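Local structure of D-xylonate dehydratase (Caulobacter crescentus, 5OYN) at residues Met213-Thr218 and Ser286-Pro291. The protein catalyses the dehydration of D-xylonate to 2-dehydro-3-deoxy-D-arabinonate, and that of D-gluconate with similar efficiency, using a [2Fe-2S] cluster and magnesium. Numbering follows the deposited sequence.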
ATOM      1  N   MET A 213       3.921   3.290 -31.189  1.00 53.84           N
ATOM      2  CA  MET A 213       3.759   4.742 -31.284  1.00 47.70           C
ATOM      3  C   MET A 213       2.300   5.108 -31.575  1.00 51.61           C
ATOM      4  O   MET A 213       1.954   5.695 -32.600  1.00 60.96           O
ATOM      5  CB  MET A 213       4.691   5.305 -32.342  1.00 48.89           C
ATOM      6  CG  MET A 213       4.617   6.821 -32.491  1.00 48.50           C
ATOM      7  SD  MET A 213       5.210   7.691 -31.043  1.00 57.01           S
ATOM      8  CE  MET A 213       6.949   7.248 -31.147  1.00 50.43           C
ATOM      9  N   GLY A 214       1.430   4.728 -30.652  1.00 45.62           N
ATOM     10  CA  GLY A 214       0.021   5.041 -30.735  1.00 46.06           C
ATOM     11  C   GLY A 214      -0.284   6.357 -30.058  1.00 50.17           C
ATOM     12  O   GLY A 214       0.589   7.211 -29.884  1.00 51.52           O
ATOM     13  N   THR A 215      -1.548   6.523 -29.661  1.00 49.09           N
ATOM     14  CA  THR A 215      -1.967   7.811 -29.116  1.00 50.60           C
ATOM     15  C   THR A 215      -1.258   8.108 -27.806  1.00 56.08           C
ATOM     16  O   THR A 215      -0.870   9.259 -27.558  1.00 53.93           O
ATOM     17  CB  THR A 215      -3.480   7.848 -28.908  1.00 56.25           C
ATOM     18  OG1 THR A 215      -4.133   7.315 -30.062  1.00 55.30           O
ATOM     19  CG2 THR A 215      -3.944   9.275 -28.665  1.00 52.73           C
ATOM     20  N   ALA A 216      -1.073   7.080 -26.964  1.00 53.49           N
ATOM     21  CA  ALA A 216      -0.474   7.281 -25.647  1.00 49.28           C
ATOM     22  C   ALA A 216       0.989   7.677 -25.764  1.00 47.84           C
ATOM     23  O   ALA A 216       1.432   8.650 -25.144  1.00 49.53           O
ATOM     24  CB  ALA A 216      -0.620   6.017 -24.797  1.00 54.39           C
ATOM     25  N   SER A 217       1.766   6.940 -26.551  1.00 41.21           N
ATOM     26  CA  SER A 217       3.148   7.359 -26.728  1.00 47.26           C
ATOM     27  C   SER A 217       3.223   8.708 -27.443  1.00 53.29           C
ATOM     28  O   SER A 217       4.082   9.537 -27.123  1.00 53.50           O
ATOM     29  CB  SER A 217       3.928   6.296 -27.487  1.00 50.12           C
ATOM     30  OG  SER A 217       3.475   5.010 -27.132  1.00 48.19           O
ATOM     31  N   THR A 218       2.312   8.962 -28.391  1.00 51.43           N
ATOM     32  CA  THR A 218       2.309  10.247 -29.088  1.00 53.67           C
ATOM     33  C   THR A 218       1.991  11.393 -28.133  1.00 51.59           C
ATOM     34  O   THR A 218       2.761  12.356 -28.020  1.00 49.31           O
ATOM     35  CB  THR A 218       1.304  10.229 -30.240  1.00 54.29           C
ATOM     36  OG1 THR A 218       1.623   9.166 -31.154  1.00 51.39           O
ATOM     37  CG2 THR A 218       1.332  11.557 -30.978  1.00 52.13           C
ATOM     38  N   SER A 286       0.245   9.481 -33.905  1.00 55.18           N
ATOM     39  CA  SER A 286      -1.127   9.082 -34.155  1.00 53.76           C
ATOM     40  C   SER A 286      -1.990  10.254 -34.608  1.00 55.71           C
ATOM     41  O   SER A 286      -1.871  11.377 -34.105  1.00 51.46           O
ATOM     42  CB  SER A 286      -1.718   8.477 -32.888  1.00 50.49           C
ATOM     43  OG  SER A 286      -3.107   8.736 -32.788  1.00 57.60           O
ATOM     44  N   THR A 287      -2.893   9.966 -35.543  1.00 55.41           N
ATOM     45  CA  THR A 287      -3.878  10.946 -35.983  1.00 55.50           C
ATOM     46  C   THR A 287      -4.761  11.436 -34.849  1.00 55.21           C
ATOM     47  O   THR A 287      -5.416  12.473 -34.981  1.00 57.27           O
ATOM     48  CB  THR A 287      -4.756  10.333 -37.062  1.00 58.24           C
ATOM     49  OG1 THR A 287      -5.497   9.245 -36.489  1.00 59.69           O
ATOM     50  CG2 THR A 287      -3.887   9.826 -38.227  1.00 57.45           C
ATOM     51  N   ASN A 288      -4.835  10.702 -33.745  1.00 61.22           N
ATOM     52  CA  ASN A 288      -5.613  11.214 -32.632  1.00 54.57           C
ATOM     53  C   ASN A 288      -4.927  12.399 -31.978  1.00 54.33           C
ATOM     54  O   ASN A 288      -5.587  13.161 -31.263  1.00 55.66           O
ATOM     55  CB  ASN A 288      -5.874  10.101 -31.627  1.00 53.27           C
ATOM     56  CG  ASN A 288      -6.793   9.050 -32.177  1.00 58.48           C
ATOM     57  OD1 ASN A 288      -7.662   9.346 -32.991  1.00 62.31           O
ATOM     58  ND2 ASN A 288      -6.612   7.814 -31.748  1.00 64.22           N
ATOM     59  N   ALA A 289      -3.626  12.585 -32.229  1.00 51.54           N
ATOM     60  CA  ALA A 289      -2.944  13.762 -31.704  1.00 49.37           C
ATOM     61  C   ALA A 289      -3.596  15.043 -32.201  1.00 53.71           C
ATOM     62  O   ALA A 289      -3.605  16.051 -31.479  1.00 53.47           O
ATOM     63  CB  ALA A 289      -1.460  13.733 -32.074  1.00 45.58           C
ATOM     64  N   GLN A 290      -4.187  15.016 -33.420  1.00 49.87           N
ATOM     65  CA  GLN A 290      -4.695  16.249 -34.012  1.00 52.30           C
ATOM     66  C   GLN A 290      -5.870  16.812 -33.221  1.00 52.53           C
ATOM     67  O   GLN A 290      -5.774  17.954 -32.741  1.00 55.41           O
ATOM     68  CB  GLN A 290      -5.029  16.034 -35.491  1.00 58.22           C
ATOM     69  CG  GLN A 290      -5.742  17.212 -36.140  1.00 57.06           C
ATOM     70  CD  GLN A 290      -7.251  17.169 -35.987  1.00 53.17           C
ATOM     71  OE1 GLN A 290      -7.900  16.221 -36.417  1.00 54.81           O
ATOM     72  NE2 GLN A 290      -7.817  18.201 -35.376  1.00 50.82           N
ATOM     73  N   PRO A 291      -6.983  16.087 -33.031  1.00 48.20           N
ATOM     74  CA  PRO A 291      -8.036  16.646 -32.167  1.00 48.14           C
ATOM     75  C   PRO A 291      -7.514  17.063 -30.809  1.00 57.84           C
ATOM     76  O   PRO A 291      -7.965  18.081 -30.275  1.00 61.54           O
ATOM     77  CB  PRO A 291      -9.056  15.506 -32.057  1.00 43.71           C
ATOM     78  CG  PRO A 291      -8.813  14.662 -33.222  1.00 49.26           C
ATOM     79  CD  PRO A 291      -7.347  14.748 -33.529  1.00 48.73           C
TER
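Ser-286 lies against Thr-215 and Thr-218, one turn apart at the start of helix 215-225, where two helix N-termini meet beside the [2Fe-2S] and magnesium site of this IlvD/Edd dehydratase. Gly-214 is the N-cap of that helix, and Ser-286 opens the type I turn that leads into helix 289-299. Ser-286 OG accepts a capping bond from Asn-288 N (2.8 Å) and shares a longer hydrogen bond with Thr-215 OG1 (3.2 Å). Its CB rests over the peptide joining Gly-214 to Thr-215. The backbone N of Ser-286 donates to Thr-218 OG1 (3.1 Å), and that hydroxyl in turn donates to Gly-214 O, approaching from above the carbonyl plane; the same oxygen accepts the helical bond from Thr-218 N. With OG1 beside its own backbone N (chi1 -58°), Thr-218 has CG2 anti to that N, where it meets Ala-289 CB (3.7 Å). An alanine in place of Thr-218 would probably leave Ser-286 N without its acceptor and open a gap beside the Ala-289 methyl. The Thr-215 side chain lies about 4 Å from the magnesium ion and touches Asp-138, one of its ligands; Ala-216 touches the cluster. The Asn-288 side chain, which crosses that of Thr-215 at about a right angle, touches the magnesium ligand Glu-472, while its OD1 accepts from Arg-497, a bond that helps fix which way the amide is turned. Thr-215 CG2 packs on Asn-288 CB (3.6 Å), and Asn-288 ND2 donates almost straight to Thr-215 OG1 (3.0 Å, 167° at the hydrogen), with the oxygen close to the amide plane.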